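Long-range contacts in probable glutathione S-transferase GSTU1 (Oryza sativa, PDB 1OYJ), which catalyses the conjugation of reduced glutathione to a wide range of hydrophobic electrophiles, from outside the plant and from within it: residues A[8-13]-A[33-38]; A[17-22]-A[209-214]; A[152-157]-A[192-197]. All blocks are in the same frame, centred on the assembly; numbering follows the deposited sequence.

Contact 1 (A[8-13]-A[33-38]); sequences VLLDFW and EYREED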
loop_
_atom_site.group_PDB
_atom_site.type_symbol
_atom_site.label_atom_id
_atom_site.label_comp_id
_atom_site.label_asym_id
_atom_site.label_seq_id
_atom_site.Cartn_x
_atom_site.Cartn_y
_atom_site.Cartn_z
ATOM N N VAL A 8 14.597 14.176 -10.190
ATOM C CA VAL A 8 15.398 13.123 -10.775
ATOM C C VAL A 8 14.740 11.807 -10.478
ATOM O O VAL A 8 14.301 11.590 -9.327
ATOM C CB VAL A 8 16.783 13.110 -10.132
ATOM C CG1 VAL A 8 17.602 11.957 -10.715
ATOM C CG2 VAL A 8 17.508 14.452 -10.325
ATOM N N LEU A 9 14.737 10.910 -11.460
ATOM C CA LEU A 9 14.052 9.657 -11.314
ATOM C C LEU A 9 15.014 8.540 -11.580
ATOM O O LEU A 9 15.575 8.467 -12.704
ATOM C CB LEU A 9 12.869 9.621 -12.255
ATOM C CG LEU A 9 11.957 8.378 -12.079
ATOM C CD1 LEU A 9 11.138 8.436 -10.768
ATOM C CD2 LEU A 9 10.928 8.320 -13.284
ATOM N N LEU A 10 15.301 7.728 -10.564
ATOM C CA LEU A 10 16.137 6.562 -10.732
ATOM C C LEU A 10 15.164 5.477 -11.182
ATOM O O LEU A 10 14.174 5.197 -10.502
ATOM C CB LEU A 10 16.827 6.173 -9.442
ATOM C CG LEU A 10 17.517 7.312 -8.695
ATOM C CD1 LEU A 10 18.380 6.769 -7.492
ATOM C CD2 LEU A 10 18.473 8.027 -9.666
ATOM N N ASP A 11 15.429 4.844 -12.316
ATOM C CA ASP A 11 14.436 3.922 -12.857
ATOM C C ASP A 11 15.096 2.815 -13.701
ATOM O O ASP A 11 16.358 2.732 -13.818
ATOM C CB ASP A 11 13.482 4.847 -13.595
ATOM C CG ASP A 11 12.065 4.294 -13.803
ATOM O OD1 ASP A 11 11.803 3.080 -13.614
ATOM O OD2 ASP A 11 11.168 5.092 -14.171
ATOM N N PHE A 12 14.291 1.935 -14.255
ATOM C CA PHE A 12 14.714 0.825 -15.073
ATOM C C PHE A 12 13.707 0.886 -16.225
ATOM O O PHE A 12 12.469 0.984 -15.973
ATOM C CB PHE A 12 14.658 -0.484 -14.303
ATOM C CG PHE A 12 14.984 -1.675 -15.147
ATOM C CD1 PHE A 12 16.141 -1.695 -15.864
ATOM C CD2 PHE A 12 14.208 -2.802 -15.130
ATOM C CE1 PHE A 12 16.510 -2.802 -16.659
ATOM C CE2 PHE A 12 14.578 -3.935 -15.902
ATOM C CZ PHE A 12 15.716 -3.908 -16.698
ATOM N N TRP A 13 14.165 0.892 -17.472
ATOM C CA TRP A 13 13.256 1.200 -18.631
ATOM C C TRP A 13 11.909 0.481 -18.678
ATOM O O TRP A 13 10.875 1.091 -18.900
ATOM C CB TRP A 13 14.055 1.024 -19.968
ATOM C CG TRP A 13 14.363 -0.376 -20.295
ATOM C CD1 TRP A 13 15.379 -1.049 -19.885
ATOM C CD2 TRP A 13 13.588 -1.241 -21.092
ATOM N NE1 TRP A 13 15.310 -2.367 -20.285
ATOM C CE2 TRP A 13 14.222 -2.489 -21.090
ATOM C CE3 TRP A 13 12.418 -1.086 -21.819
ATOM C CZ2 TRP A 13 13.701 -3.600 -21.729
ATOM C CZ3 TRP A 13 11.922 -2.161 -22.491
ATOM C CH2 TRP A 13 12.558 -3.384 -22.474
ATOM N N GLU A 33 14.918 14.573 -14.771
ATOM C CA GLU A 33 16.038 13.863 -15.294
ATOM C C GLU A 33 15.900 12.377 -15.048
ATOM O O GLU A 33 15.859 11.941 -13.901
ATOM C CB GLU A 33 17.314 14.368 -14.609
ATOM C CG GLU A 33 18.549 13.629 -15.074
ATOM C CD GLU A 33 19.810 13.953 -14.310
ATOM O OE1 GLU A 33 19.882 14.938 -13.544
ATOM O OE2 GLU A 33 20.743 13.148 -14.461
ATOM N N TYR A 34 15.836 11.588 -16.121
ATOM C CA TYR A 34 15.749 10.150 -15.995
ATOM C C TYR A 34 17.141 9.499 -15.916
ATOM O O TYR A 34 17.997 9.711 -16.823
ATOM C CB TYR A 34 15.102 9.658 -17.272
ATOM C CG TYR A 34 14.894 8.188 -17.332
ATOM C CD1 TYR A 34 13.688 7.629 -16.873
ATOM C CD2 TYR A 34 15.858 7.362 -17.807
ATOM C CE1 TYR A 34 13.463 6.276 -16.953
ATOM C CE2 TYR A 34 15.674 5.994 -17.875
ATOM C CZ TYR A 34 14.479 5.440 -17.428
ATOM O OH TYR A 34 14.324 4.068 -17.461
ATOM N N ARG A 35 17.378 8.671 -14.917
ATOM C CA ARG A 35 18.626 7.935 -14.854
ATOM C C ARG A 35 18.372 6.456 -14.876
ATOM O O ARG A 35 17.656 5.954 -14.014
ATOM C CB ARG A 35 19.401 8.298 -13.598
ATOM C CG ARG A 35 19.663 9.786 -13.458
ATOM C CD ARG A 35 20.747 10.103 -12.489
ATOM N NE ARG A 35 20.993 11.533 -12.386
ATOM C CZ ARG A 35 21.480 12.122 -11.306
ATOM N NH1 ARG A 35 21.655 13.430 -11.266
ATOM N NH2 ARG A 35 21.767 11.396 -10.242
ATOM N N GLU A 36 18.906 5.757 -15.882
ATOM C CA GLU A 36 18.743 4.329 -16.029
ATOM C C GLU A 36 19.614 3.541 -15.038
ATOM O O GLU A 36 20.856 3.606 -15.083
ATOM C CB GLU A 36 19.109 3.906 -17.451
ATOM C CG GLU A 36 18.886 2.429 -17.727
ATOM C CD GLU A 36 17.396 2.080 -17.913
ATOM O OE1 GLU A 36 16.654 2.915 -18.371
ATOM O OE2 GLU A 36 17.003 0.960 -17.592
ATOM N N GLU A 37 19.031 2.705 -14.219
ATOM C CA GLU A 37 19.863 1.911 -13.336
ATOM C C GLU A 37 20.076 0.498 -13.829
ATOM O O GLU A 37 19.164 -0.107 -14.290
ATOM C CB GLU A 37 19.202 1.788 -11.961
ATOM C CG GLU A 37 19.215 3.069 -11.154
ATOM C CD GLU A 37 20.521 3.239 -10.383
ATOM O OE1 GLU A 37 21.220 2.224 -10.159
ATOM O OE2 GLU A 37 20.784 4.371 -9.937
ATOM N N ASP A 38 21.251 -0.076 -13.561
ATOM C CA ASP A 38 21.492 -1.485 -13.855
ATOM C C ASP A 38 21.164 -2.244 -12.595
ATOM O O ASP A 38 21.936 -2.235 -11.592
ATOM C CB ASP A 38 22.983 -1.700 -14.254
ATOM C CG ASP A 38 23.371 -3.184 -14.399
ATOM O OD1 ASP A 38 22.551 -4.093 -14.110
ATOM O OD2 ASP A 38 24.537 -3.513 -14.778
#
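Trp13 gives its backbone N-H to Glu36 OE2, with 2.8 Å between Trp13 N and that oxygen, which receives it on its syn lone pair. The same oxygen sits at the edge of the indole, 3.5 Å from Trp13 CD1. Glutamate suits the place because its chain is long enough to fold over: CG leaves anti to the backbone N, and the bend at chi2 (76°) brings CD round toward Trp13. Tyr34 steadies the other oxygen, its OH donating to Glu36 OE1 over 2.8 Å from above the carboxylate plane. Tyr34 CE1 also meets Asp11 CB at 3.6 Å, the two side chains crossing at about a right angle. On the other face of the sheet, Val8 CG1 lies over the rim of the Arg35 guanidinium, 3.8 Å from Arg35 NE. Within its own strand, Arg35 NE forms a salt bridge of 2.6 Å with Glu33 OE2, which holds the flat group, and Leu10 CD2 runs beside Arg35 CB. Three backbone hydrogen bonds join the parallel strands, and a fourth, Glu37 N to Asp11 O, continues the pattern just past strand 33-36. Farther out, Asp11 OD2 forms a salt bridge with Arg22 of helix 16-28, Leu9 packs on Cys21 and Met25 of that helix, and Leu10 meets Leu45 and Leu46 on the opposite face. This is the beta-alpha-beta unit of the thioredoxin-like N-terminal domain, with Asp11 close to glutathione-binding Ser15 and Ile56.

Contact 2 (A[17-22]-A[209-214]); sequences FGQRCR and KHLPSP. With GSH (glutathione), chain N.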
loop_
_atom_site.group_PDB
_atom_site.type_symbol
_atom_site.label_atom_id
_atom_site.label_comp_id
_atom_site.label_asym_id
_atom_site.label_seq_id
_atom_site.Cartn_x
_atom_site.Cartn_y
_atom_site.Cartn_z
ATOM N N PHE A 17 6.355 0.131 -12.540
ATOM C CA PHE A 17 6.270 0.967 -11.373
ATOM C C PHE A 17 6.915 2.334 -11.614
ATOM O O PHE A 17 6.356 3.383 -11.308
ATOM C CB PHE A 17 6.939 0.259 -10.196
ATOM C CG PHE A 17 6.338 -1.067 -9.881
ATOM C CD1 PHE A 17 7.011 -2.221 -10.137
ATOM C CD2 PHE A 17 5.120 -1.135 -9.295
ATOM C CE1 PHE A 17 6.478 -3.453 -9.796
ATOM C CE2 PHE A 17 4.571 -2.357 -8.972
ATOM C CZ PHE A 17 5.268 -3.501 -9.256
ATOM N N GLY A 18 8.082 2.344 -12.261
ATOM C CA GLY A 18 8.727 3.616 -12.632
ATOM C C GLY A 18 7.941 4.317 -13.746
ATOM O O GLY A 18 7.726 5.491 -13.735
ATOM N N GLN A 19 7.379 3.562 -14.648
ATOM C CA GLN A 19 6.538 4.157 -15.657
ATOM C C GLN A 19 5.332 4.946 -15.082
ATOM O O GLN A 19 4.943 5.936 -15.647
ATOM C CB GLN A 19 6.103 3.115 -16.666
ATOM C CG GLN A 19 7.287 2.675 -17.609
ATOM C CD GLN A 19 6.985 1.354 -18.239
ATOM O OE1 GLN A 19 5.895 0.891 -18.091
ATOM N NE2 GLN A 19 7.964 0.721 -18.909
ATOM N N ARG A 20 4.729 4.474 -13.979
ATOM C CA ARG A 20 3.761 5.235 -13.337
ATOM C C ARG A 20 4.200 6.657 -13.079
ATOM O O ARG A 20 3.416 7.575 -13.301
ATOM C CB ARG A 20 3.297 4.674 -11.976
ATOM C CG ARG A 20 2.682 3.325 -11.999
ATOM C CD ARG A 20 2.558 2.707 -10.635
ATOM N NE ARG A 20 1.723 1.532 -10.647
ATOM C CZ ARG A 20 1.449 0.791 -9.600
ATOM N NH1 ARG A 20 2.116 0.956 -8.456
ATOM N NH2 ARG A 20 0.534 -0.146 -9.693
ATOM N N CYS A 21 5.356 6.808 -12.477
ATOM C CA CYS A 21 5.806 8.075 -12.050
ATOM C C CYS A 21 6.175 8.896 -13.298
ATOM O O CYS A 21 6.020 10.114 -13.324
ATOM C CB CYS A 21 7.054 7.928 -11.202
ATOM S SG CYS A 21 6.923 6.770 -9.851
ATOM N N ARG A 22 6.718 8.239 -14.325
ATOM C CA ARG A 22 6.977 8.998 -15.590
ATOM C C ARG A 22 5.675 9.624 -16.172
ATOM O O ARG A 22 5.691 10.825 -16.583
ATOM C CB ARG A 22 7.645 8.163 -16.722
ATOM C CG ARG A 22 9.105 7.656 -16.322
ATOM C CD ARG A 22 9.708 6.562 -17.231
ATOM N NE ARG A 22 10.070 5.372 -16.530
ATOM C CZ ARG A 22 10.366 4.242 -17.120
ATOM N NH1 ARG A 22 10.632 3.186 -16.394
ATOM N NH2 ARG A 22 10.325 4.151 -18.434
ATOM N N LYS A 209 4.422 8.261 -24.799
ATOM C CA LYS A 209 5.791 8.542 -24.512
ATOM C C LYS A 209 6.498 7.513 -23.642
ATOM O O LYS A 209 7.623 7.109 -23.894
ATOM C CB LYS A 209 5.860 9.891 -23.830
ATOM C CG LYS A 209 7.268 10.237 -23.415
ATOM C CD LYS A 209 7.387 11.723 -23.308
ATOM C CE LYS A 209 8.729 12.244 -23.800
ATOM N NZ LYS A 209 8.758 12.660 -25.205
ATOM N N HIS A 210 5.845 7.129 -22.550
ATOM C CA HIS A 210 6.495 6.338 -21.565
ATOM C C HIS A 210 6.279 4.820 -21.569
ATOM O O HIS A 210 6.993 4.114 -20.880
ATOM C CB HIS A 210 6.189 7.012 -20.218
ATOM C CG HIS A 210 6.901 8.342 -20.078
ATOM N ND1 HIS A 210 8.271 8.433 -20.120
ATOM C CD2 HIS A 210 6.448 9.585 -19.821
ATOM C CE1 HIS A 210 8.620 9.712 -20.007
ATOM N NE2 HIS A 210 7.532 10.429 -19.808
ATOM N N LEU A 211 5.306 4.280 -22.341
ATOM C CA LEU A 211 5.196 2.843 -22.359
ATOM C C LEU A 211 5.949 2.190 -23.552
ATOM O O LEU A 211 5.840 2.651 -24.641
ATOM C CB LEU A 211 3.800 2.445 -22.443
ATOM C CG LEU A 211 2.897 2.874 -21.260
ATOM C CD1 LEU A 211 1.623 1.993 -21.235
ATOM C CD2 LEU A 211 3.663 2.781 -19.970
ATOM N N PRO A 212 6.643 1.081 -23.360
ATOM C CA PRO A 212 7.196 0.370 -24.514
ATOM C C PRO A 212 6.038 -0.348 -25.208
ATOM O O PRO A 212 4.943 -0.433 -24.663
ATOM C CB PRO A 212 8.118 -0.627 -23.925
ATOM C CG PRO A 212 7.924 -0.545 -22.465
ATOM C CD PRO A 212 6.871 0.398 -22.103
ATOM N N SER A 213 6.312 -0.882 -26.389
ATOM C CA SER A 213 5.319 -1.583 -27.133
ATOM C C SER A 213 5.065 -2.977 -26.520
ATOM O O SER A 213 5.941 -3.572 -25.910
ATOM C CB SER A 213 5.807 -1.734 -28.565
ATOM O OG SER A 213 6.824 -2.694 -28.671
ATOM N N PRO A 214 3.919 -3.549 -26.771
ATOM C CA PRO A 214 3.700 -4.926 -26.275
ATOM C C PRO A 214 4.734 -5.928 -26.773
ATOM O O PRO A 214 5.070 -6.898 -26.051
ATOM C CB PRO A 214 2.319 -5.284 -26.816
ATOM C CG PRO A 214 1.656 -3.944 -27.151
ATOM C CD PRO A 214 2.729 -2.984 -27.479
HETATM N N1 GSH N . 6.607 -1.614 -4.404
HETATM C CA1 GSH N . 7.358 -1.169 -5.532
HETATM C C1 GSH N . 7.016 0.129 -6.158
HETATM O O11 GSH N . 7.734 0.995 -6.613
HETATM O O12 GSH N . 5.818 0.292 -6.236
HETATM C CB1 GSH N . 8.202 -2.136 -6.336
HETATM C CG1 GSH N . 9.173 -1.533 -7.357
HETATM C CD1 GSH N . 9.996 -2.659 -7.975
HETATM O OE1 GSH N . 9.547 -3.791 -7.923
HETATM N N2 GSH N . 11.144 -2.377 -8.591
HETATM C CA2 GSH N . 11.956 -3.410 -9.185
HETATM C C2 GSH N . 13.297 -3.345 -8.433
HETATM O O2 GSH N . 13.831 -2.257 -8.386
HETATM C CB2 GSH N . 12.117 -3.074 -10.668
HETATM S SG2 GSH N . 10.550 -3.357 -11.582
HETATM N N3 GSH N . 13.759 -4.341 -7.677
HETATM C CA3 GSH N . 15.223 -4.500 -7.873
HETATM C C3 GSH N . 15.902 -5.861 -8.024
HETATM O O31 GSH N . 16.994 -6.126 -7.423
HETATM O O32 GSH N . 15.422 -6.692 -8.779
HETATM O O HOH W 1 10.085 6.444 -20.549
#
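His210 ND1 and Arg22 NH2 meet through one water molecule, whose oxygen lies 2.7 Å from His210 ND1 and accepts from Arg22 NH2 at 3.1 Å. This water lies at the edge of both flat groups, close to their planes, although the guanidinium and the imidazole stand almost perpendicular, 89° apart. The direct touch is apolar: Arg22 CB comes down over the centre of the His210 ring, 3.4 Å from its centroid, in a CH-pi contact. Lys209 CG covers the opposite face, and the imidazole is thereby sandwiched between two aliphatic carbons. One turn earlier, Gln19 holds its chain extended beyond CG (chi2 160°) and meets Pro212 tip to tip, with 3.4 Å from Gln19 NE2 to Pro212 CD. Gln19 OE1 faces the methyl Leu211 CD2, while Gln19 CG rests on one face of the Arg22 guanidinium, 3.3 Å above its plane. The same polar groups find hydrogen-bond partners mainly within the N-terminal domain: Gln19 NE2 and Arg22 NH2 both donate to Trp13 O, and Arg22 NE pairs with Asp11. Phe17, on the same helix, instead serves glutathione, whose CB1 lies over the centre of its ring. No hydrogen bond joins the two segments directly; Arg22 offers carbon to the ring, Gln19 lays its amide against Leu211 and Pro212, and the water is the polar link between Arg22 and His210.

Contact 3 (A[152-157]-A[192-197]); sequences EFFGGG and PRLAAW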
loop_
_atom_site.group_PDB
_atom_site.type_symbol
_atom_site.label_atom_id
_atom_site.label_comp_id
_atom_site.label_asym_id
_atom_site.label_seq_id
_atom_site.Cartn_x
_atom_site.Cartn_y
_atom_site.Cartn_z
ATOM N N GLU A 152 -15.271 6.003 -18.683
ATOM C CA GLU A 152 -14.218 6.214 -19.657
ATOM C C GLU A 152 -12.879 5.938 -18.906
ATOM O O GLU A 152 -12.016 5.208 -19.425
ATOM C CB GLU A 152 -14.249 7.645 -20.102
ATOM C CG GLU A 152 -13.376 7.863 -21.323
ATOM C CD GLU A 152 -13.283 9.315 -21.839
ATOM O OE1 GLU A 152 -13.772 10.273 -21.193
ATOM O OE2 GLU A 152 -12.663 9.487 -22.908
ATOM N N PHE A 153 -12.814 6.416 -17.673
ATOM C CA PHE A 153 -11.623 6.207 -16.810
ATOM C C PHE A 153 -11.992 5.699 -15.408
ATOM O O PHE A 153 -13.104 5.954 -14.937
ATOM C CB PHE A 153 -10.836 7.522 -16.630
ATOM C CG PHE A 153 -10.198 8.045 -17.931
ATOM C CD1 PHE A 153 -9.011 7.468 -18.481
ATOM C CD2 PHE A 153 -10.803 9.094 -18.599
ATOM C CE1 PHE A 153 -8.517 7.976 -19.658
ATOM C CE2 PHE A 153 -10.312 9.563 -19.761
ATOM C CZ PHE A 153 -9.177 9.044 -20.285
ATOM N N PHE A 154 -11.014 5.053 -14.729
ATOM C CA PHE A 154 -11.226 4.628 -13.367
ATOM C C PHE A 154 -11.506 5.800 -12.521
ATOM O O PHE A 154 -12.323 5.694 -11.655
ATOM C CB PHE A 154 -10.072 3.782 -12.769
ATOM C CG PHE A 154 -10.009 2.396 -13.347
ATOM C CD1 PHE A 154 -10.679 1.346 -12.765
ATOM C CD2 PHE A 154 -9.320 2.179 -14.477
ATOM C CE1 PHE A 154 -10.728 0.108 -13.307
ATOM C CE2 PHE A 154 -9.281 0.927 -15.044
ATOM C CZ PHE A 154 -10.030 -0.171 -14.421
ATOM N N GLY A 155 -10.829 6.905 -12.710
ATOM C CA GLY A 155 -11.205 8.103 -11.964
ATOM C C GLY A 155 -12.708 8.464 -12.096
ATOM O O GLY A 155 -13.368 8.232 -13.173
ATOM N N GLY A 156 -13.270 9.031 -11.022
ATOM C CA GLY A 156 -14.707 9.332 -10.990
ATOM C C GLY A 156 -15.182 10.757 -10.578
ATOM O O GLY A 156 -15.583 10.985 -9.425
ATOM N N GLY A 157 -15.243 11.687 -11.528
ATOM C CA GLY A 157 -14.958 11.396 -12.924
ATOM C C GLY A 157 -15.369 12.536 -13.837
ATOM O O GLY A 157 -15.408 13.706 -13.444
ATOM N N PRO A 192 -13.619 -7.110 -22.464
ATOM C CA PRO A 192 -13.635 -6.166 -23.589
ATOM C C PRO A 192 -13.605 -4.684 -23.162
ATOM O O PRO A 192 -12.939 -3.884 -23.784
ATOM C CB PRO A 192 -14.992 -6.494 -24.374
ATOM C CG PRO A 192 -15.755 -7.412 -23.457
ATOM C CD PRO A 192 -14.787 -7.985 -22.450
ATOM N N ARG A 193 -14.265 -4.329 -22.092
ATOM C CA ARG A 193 -14.251 -2.944 -21.650
ATOM C C ARG A 193 -12.901 -2.536 -21.062
ATOM O O ARG A 193 -12.517 -1.368 -21.198
ATOM C CB ARG A 193 -15.372 -2.622 -20.672
ATOM C CG ARG A 193 -16.735 -2.423 -21.352
ATOM C CD ARG A 193 -17.787 -2.207 -20.359
ATOM N NE ARG A 193 -18.113 -3.518 -19.833
ATOM C CZ ARG A 193 -17.960 -3.918 -18.614
ATOM N NH1 ARG A 193 -18.261 -5.155 -18.345
ATOM N NH2 ARG A 193 -17.497 -3.114 -17.696
ATOM N N LEU A 194 -12.159 -3.499 -20.518
ATOM C CA LEU A 194 -10.829 -3.157 -20.049
ATOM C C LEU A 194 -9.881 -2.968 -21.245
ATOM O O LEU A 194 -9.067 -2.062 -21.273
ATOM C CB LEU A 194 -10.300 -4.220 -19.117
ATOM C CG LEU A 194 -9.028 -3.884 -18.373
ATOM C CD1 LEU A 194 -9.302 -2.695 -17.358
ATOM C CD2 LEU A 194 -8.448 -5.055 -17.648
ATOM N N ALA A 195 -10.075 -3.791 -22.253
ATOM C CA ALA A 195 -9.309 -3.665 -23.470
ATOM C C ALA A 195 -9.531 -2.297 -24.172
ATOM O O ALA A 195 -8.595 -1.706 -24.650
ATOM C CB ALA A 195 -9.649 -4.838 -24.432
ATOM N N ALA A 196 -10.783 -1.821 -24.155
ATOM C CA ALA A 196 -11.160 -0.555 -24.737
ATOM C C ALA A 196 -10.522 0.550 -23.921
ATOM O O ALA A 196 -9.979 1.491 -24.494
ATOM C CB ALA A 196 -12.708 -0.393 -24.702
ATOM N N TRP A 197 -10.564 0.388 -22.595
ATOM C CA TRP A 197 -9.878 1.351 -21.720
ATOM C C TRP A 197 -8.354 1.395 -22.048
ATOM O O TRP A 197 -7.766 2.506 -22.175
ATOM C CB TRP A 197 -10.112 1.055 -20.234
ATOM C CG TRP A 197 -9.248 1.802 -19.297
ATOM C CD1 TRP A 197 -9.465 3.019 -18.745
ATOM C CD2 TRP A 197 -8.022 1.349 -18.777
ATOM N NE1 TRP A 197 -8.399 3.358 -17.951
ATOM C CE2 TRP A 197 -7.540 2.318 -17.914
ATOM C CE3 TRP A 197 -7.334 0.160 -18.898
ATOM C CZ2 TRP A 197 -6.334 2.207 -17.267
ATOM C CZ3 TRP A 197 -6.202 0.000 -18.222
ATOM C CH2 TRP A 197 -5.690 1.024 -17.392
#
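Phe154 drives the edge of its ring into the face of Trp197, and this T-shaped (edge-to-face) pair is the tightly packed half of the contact. The planes stand 83° apart, and the centroids of the Phe154 ring and the five-membered ring of Trp197 are 5.0 Å apart. Of the Phe154 atoms, CE2 comes closest, 3.6 Å from Trp197 CE2, over the centre of the indole. CG of Trp197 stands anti to the backbone N (chi1 168°), which carries the indole toward the loop, and chi2 of 89° turns its face to Phe154. Leu194, one turn earlier on the helix, closes on the Phe154 ring from its edge, with 3.9 Å between Leu194 CD1 and Phe154 CZ. A phenylalanine suits the place because its flat edge fits the indole face while its rim also reaches that leucine methyl. Phe153 adds a looser touch, its CD1 4.2 Å from Trp197 NE1. The one buried polar group of the indole is satisfied by Asp166 of helix 164-169: its OD1 accepts from both Trp197 NE1 and Phe154 N, fixing the two aromatic partners to one carboxylate.

On the solvent side the loose element is the side chain of Glu152, exposed and with its CB turned away from the helix. Its carbonyl oxygen still closes on the indole edge, Glu152 O lying 3.4 Å from Trp197 CD1, and accepts a hydrogen bond from Arg200. Here aromatic packing fixes the loop after helix 127-148 to helix 192-201 inside the all-helical C-terminal domain of the glutathione transferase fold.

Overall arrangement
Contacts 1 and 2 share helix 16-28: contact 1 joins the two strands this helix connects, and contact 2 sets the side bearing Gln19 and Arg22 against the end of helix 205-210. The two contacts touch each other. Contact 3 stands apart in the helical domain, about 29 Å from contact 1 between centres, across the centre of the chain. Chemistry follows place. Contact 1, partly buried, relies on backbone bonds and charged side chains; contact 2, at the domain interface, on carbon packing and a water bridge; contact 3, the most buried, on aromatic rings without a direct hydrogen bond between its segments.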